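Local coordinates for protein phosphatidylinositide phosphatase SAC2 (Homo sapiens, PDB 4XUU) that removes the 4-phosphate from phosphoinositides, mainly phosphatidylinositol 4-phosphate, probably in endocytic recycling, and forms homodimers, this chain being its PH-like hSac2 domain, at residues 136-139 with 140-144; 153-156 with 157-160. One frame throughout, in Å; residues are numbered along the deposited sequence.

Interaction 1: 136-139 with 140-144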
loop_
_atom_site.group_PDB
_atom_site.type_symbol
_atom_site.label_atom_id
_atom_site.label_comp_id
_atom_site.label_asym_id
_atom_site.label_seq_id
_atom_site.Cartn_x
_atom_site.Cartn_y
_atom_site.Cartn_z
ATOM N N ALA A 136 10.387 5.275 -1.201
ATOM C CA ALA A 136 10.265 5.286 -2.662
ATOM C C ALA A 136 9.211 6.280 -3.129
ATOM O O ALA A 136 9.402 6.981 -4.121
ATOM C CB ALA A 136 9.950 3.892 -3.184
ATOM N N GLU A 137 8.104 6.339 -2.398
ATOM C CA GLU A 137 7.038 7.276 -2.716
ATOM C C GLU A 137 7.465 8.739 -2.596
ATOM O O GLU A 137 7.104 9.550 -3.446
ATOM C CB GLU A 137 5.768 6.954 -1.925
ATOM C CG GLU A 137 4.924 5.916 -2.653
ATOM C CD GLU A 137 3.859 5.260 -1.800
ATOM O OE1 GLU A 137 3.579 4.067 -2.054
ATOM O OE2 GLU A 137 3.288 5.917 -0.897
HETATM N N MSE A 138 8.260 9.074 -1.582
HETATM C CA MSE A 138 8.744 10.445 -1.460
HETATM C C MSE A 138 9.771 10.805 -2.534
HETATM O O MSE A 138 9.783 11.929 -3.027
HETATM C CB MSE A 138 9.274 10.769 -0.064
HETATM C CG MSE A 138 9.174 12.272 0.209
HETATM SE SE MSE A 138 10.018 12.902 1.832
HETATM C CE MSE A 138 8.648 12.302 3.090
ATOM N N LEU A 139 10.621 9.852 -2.895
ATOM C CA LEU A 139 11.548 10.043 -4.000
ATOM C C LEU A 139 10.789 10.248 -5.310
ATOM O O LEU A 139 11.238 10.993 -6.187
ATOM C CB LEU A 139 12.499 8.853 -4.123
ATOM C CG LEU A 139 13.597 8.680 -3.067
ATOM C CD1 LEU A 139 14.141 7.270 -3.128
ATOM C CD2 LEU A 139 14.727 9.681 -3.253
ATOM N N GLN A 140 9.630 9.598 -5.425
ATOM C CA GLN A 140 8.845 9.636 -6.650
ATOM C C GLN A 140 8.171 10.987 -6.871
ATOM O O GLN A 140 8.349 11.590 -7.930
ATOM C CB GLN A 140 7.823 8.501 -6.694
ATOM C CG GLN A 140 7.098 8.394 -8.027
ATOM C CD GLN A 140 6.043 7.310 -8.046
ATOM O OE1 GLN A 140 6.114 6.378 -8.844
ATOM N NE2 GLN A 140 5.054 7.424 -7.166
ATOM N N ILE A 141 7.414 11.465 -5.884
ATOM C CA ILE A 141 6.726 12.754 -6.016
ATOM C C ILE A 141 7.682 13.952 -6.082
ATOM O O ILE A 141 7.384 14.943 -6.749
ATOM C CB ILE A 141 5.640 12.997 -4.929
ATOM C CG1 ILE A 141 6.206 12.844 -3.516
ATOM C CG2 ILE A 141 4.437 12.087 -5.147
ATOM C CD1 ILE A 141 5.426 13.639 -2.476
ATOM N N THR A 142 8.820 13.859 -5.394
ATOM C CA THR A 142 9.841 14.899 -5.460
ATOM C C THR A 142 10.354 15.040 -6.895
ATOM O O THR A 142 10.487 16.157 -7.406
ATOM C CB THR A 142 11.004 14.630 -4.482
ATOM O OG1 THR A 142 10.491 14.558 -3.149
ATOM C CG2 THR A 142 12.044 15.743 -4.541
ATOM N N LYS A 143 10.608 13.906 -7.544
ATOM C CA LYS A 143 11.044 13.896 -8.932
ATOM C C LYS A 143 9.922 14.321 -9.882
ATOM O O LYS A 143 10.168 14.992 -10.887
ATOM C CB LYS A 143 11.575 12.520 -9.322
ATOM C CG LYS A 143 12.561 12.592 -10.454
ATOM C CD LYS A 143 12.928 11.245 -10.993
ATOM C CE LYS A 143 13.492 11.404 -12.384
ATOM N NZ LYS A 143 14.496 10.361 -12.659
ATOM N N GLN A 144 8.693 13.926 -9.556
ATOM C CA GLN A 144 7.519 14.337 -10.319
ATOM C C GLN A 144 7.275 15.843 -10.225
ATOM O O GLN A 144 6.788 16.455 -11.175
ATOM C CB GLN A 144 6.281 13.560 -9.871
ATOM C CG GLN A 144 6.242 12.122 -10.385
ATOM C CD GLN A 144 5.024 11.333 -9.915
ATOM O OE1 GLN A 144 4.837 10.183 -10.310
ATOM N NE2 GLN A 144 4.197 11.947 -9.072
#
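Thr142 grips the carbonyl of Met138, one helical turn earlier, with two donors at once. Its OG1 gives a hydrogen bond of 2.7 Å to Met138 O, and its backbone N adds the helical bond to Met138 O at 3.2 Å. The two donors come from opposite faces of the carbonyl plane, with OG1 tilted 25° out of it. The hydroxyl can fold back this way because OG1 lies anti to Thr142's own carbonyl carbon, chi1 -59°, next to the backbone N. OG1 also meets His27 in a weak hydrogen bond. A valine here would probably leave Met138 O with its backbone donor but without the hydroxyl, and His27 would lose its weak partner. The neighbouring bonds are ordinary i to i+4 helical bonds: Ile141 N to Glu137 O at 3.1 Å is nearly straight, while Lys143 N to Leu139 O is longer at 3.3 Å. At the end of its long chain, Lys143 NZ hydrogen-bonds to the backbone carbonyls of Leu78 and Leu81, and Glu137 OE1 takes a hydrogen bond from Gln133. All this lies on helix 129-145, which packs on the beta-sheet of the PH-like hSac2 domain. Leu139 presses onto Met101, Leu103, Leu53 and Ile84 of three strands, and Ala136 lies against Met101, Ile84 and Ile86. Within the helix, the CG1 branch of Ile141 stands over the preceding turn, 3.4 Å from Glu137 O and 3.7 Å from Met138 O. Met138, present as selenomethionine, packs on Trp30 of the second subunit, and Ile141 on Met121 of that chain.

Interaction 2: 153-156 with 157-160. Unlike the reference sequence in segment 157-160: Ala159 (reference Arg).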
loop_
_atom_site.group_PDB
_atom_site.type_symbol
_atom_site.label_atom_id
_atom_site.label_comp_id
_atom_site.label_asym_id
_atom_site.label_seq_id
_atom_site.Cartn_x
_atom_site.Cartn_y
_atom_site.Cartn_z
ATOM N N ILE A 153 8.820 -0.275 -8.957
ATOM C CA ILE A 153 8.531 -1.619 -9.447
ATOM C C ILE A 153 8.563 -2.668 -8.332
ATOM O O ILE A 153 9.547 -2.777 -7.603
ATOM C CB ILE A 153 9.518 -2.025 -10.579
ATOM C CG1 ILE A 153 9.586 -0.929 -11.649
ATOM C CG2 ILE A 153 9.119 -3.365 -11.191
ATOM C CD1 ILE A 153 10.742 -1.058 -12.608
ATOM N N GLU A 154 7.478 -3.429 -8.207
ATOM C CA GLU A 154 7.440 -4.590 -7.326
ATOM C C GLU A 154 7.793 -5.826 -8.144
ATOM O O GLU A 154 7.034 -6.230 -9.031
ATOM C CB GLU A 154 6.053 -4.776 -6.704
ATOM C CG GLU A 154 5.501 -3.596 -5.910
ATOM C CD GLU A 154 4.050 -3.820 -5.473
ATOM O OE1 GLU A 154 3.723 -4.950 -5.037
ATOM O OE2 GLU A 154 3.236 -2.872 -5.565
ATOM N N LYS A 155 8.951 -6.414 -7.854
ATOM C CA LYS A 155 9.403 -7.640 -8.519
ATOM C C LYS A 155 10.506 -8.316 -7.713
ATOM O O LYS A 155 10.963 -7.778 -6.707
ATOM C CB LYS A 155 9.876 -7.358 -9.956
ATOM C CG LYS A 155 11.138 -6.506 -10.079
ATOM C CD LYS A 155 11.515 -6.267 -11.543
ATOM C CE LYS A 155 12.235 -7.464 -12.168
ATOM N NZ LYS A 155 13.653 -7.586 -11.717
ATOM N N LYS A 156 10.925 -9.498 -8.157
ATOM C CA LYS A 156 12.062 -10.181 -7.550
ATOM C C LYS A 156 13.350 -9.437 -7.889
ATOM O O LYS A 156 13.497 -8.901 -8.992
ATOM C CB LYS A 156 12.143 -11.635 -8.017
ATOM C CG LYS A 156 10.948 -12.498 -7.613
ATOM C CD LYS A 156 10.990 -12.890 -6.138
ATOM C CE LYS A 156 9.677 -13.527 -5.692
ATOM N NZ LYS A 156 9.441 -14.870 -6.303
ATOM N N LEU A 157 14.268 -9.389 -6.930
ATOM C CA LEU A 157 15.547 -8.720 -7.126
ATOM C C LEU A 157 16.580 -9.706 -7.661
ATOM O O LEU A 157 16.651 -10.855 -7.214
ATOM C CB LEU A 157 16.025 -8.064 -5.823
ATOM C CG LEU A 157 15.122 -6.992 -5.189
ATOM C CD1 LEU A 157 15.676 -6.532 -3.844
ATOM C CD2 LEU A 157 14.909 -5.790 -6.112
ATOM N N GLU A 158 17.374 -9.246 -8.624
ATOM C CA GLU A 158 18.336 -10.100 -9.315
ATOM C C GLU A 158 19.610 -10.311 -8.503
ATOM O O GLU A 158 20.063 -9.413 -7.793
ATOM C CB GLU A 158 18.664 -9.525 -10.697
ATOM C CG GLU A 158 17.453 -9.427 -11.623
ATOM C CD GLU A 158 17.712 -8.565 -12.846
ATOM O OE1 GLU A 158 17.194 -7.429 -12.887
ATOM O OE2 GLU A 158 18.433 -9.018 -13.763
ATOM N N ALA A 159 20.177 -11.507 -8.628
ATOM C CA ALA A 159 21.362 -11.912 -7.872
ATOM C C ALA A 159 22.660 -11.426 -8.525
ATOM O O ALA A 159 23.567 -12.222 -8.810
ATOM C CB ALA A 159 21.376 -13.436 -7.690
ATOM N N LYS A 160 22.741 -10.117 -8.751
ATOM C CA LYS A 160 23.931 -9.495 -9.331
ATOM C C LYS A 160 24.405 -8.305 -8.503
ATOM O O LYS A 160 23.629 -7.704 -7.759
ATOM C CB LYS A 160 23.692 -9.083 -10.791
ATOM C CG LYS A 160 22.473 -8.186 -11.033
ATOM C CD LYS A 160 22.194 -8.015 -12.526
ATOM C CE LYS A 160 21.679 -9.309 -13.157
ATOM N NZ LYS A 160 21.723 -9.276 -14.648
#
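Lys155 and Glu158 meet through their charged ends: Lys155 NZ stands 3.7 Å from Glu158 OE1, a long salt bridge with no hydrogen bond in it. The two side chains cross obliquely, the lysine folding over while the glutamate runs out extended beyond CG. With CG of Lys155 set between its backbone N and carbonyl carbon, chi1 67°, and further bends at chi3 and chi4, the ammonium curls back toward the chain that follows. There it finds its shorter partner, the carbonyl of the next residue: Lys155 NZ donates to Lys156 O at 3.0 Å, almost in line with the C=O bond at 176°. Glu158 OE2 makes a second salt bridge, to Lys160 NZ at 3.4 Å, so one carboxylate is shared by two ammonium groups. Ala159, an arginine in the reference sequence, sits at the centre of an inverse gamma turn between them, closed by a weak bond of 2.9 Å from Lys160 N to Glu158 O. Arg102 of strand 99-107 hydrogen-bonds to that same Glu158 carbonyl and ties the turn to the sheet. Leu157 turns to the body of the domain instead, its side chain lying on Arg102, on Cys100, which is disulfide-bonded to Cys35, and on Glu85, also a weak, distant ionic partner of Lys155 NZ. Just upstream, Ile153 and Glu154 pair in an antiparallel ladder with a strand of the third subunit, which carries the sheet across the interface. Long and at the surface, the Lys155-Glu158 pair probably contributes only modestly, while the hydrogen bond to Lys156 O is likely to fix where the ammonium sits.

In the fold
From the N terminus, helix 4-19 and seven strands of the sheet come before either contact. Interaction 1 is then made inside a single helix, 129-145, and closes no loop beyond its own helical turns. A short connection follows, and strand 152-154 adds, parallel to 81-88, the last strand this chain gives the sheet. Interaction 2 closes only a short local turn after it, joining neighbouring residues and no distant parts of the fold. The two are in series, neither nested nor crossed, with centres 20 Å apart and no touch between them. Interaction 1 belongs to the helix covering the sheet, interaction 2 to the segment leaving that last strand. Both reach the third subunit: Glu137 packs on its Glu154, and Lys156 on its Asp149.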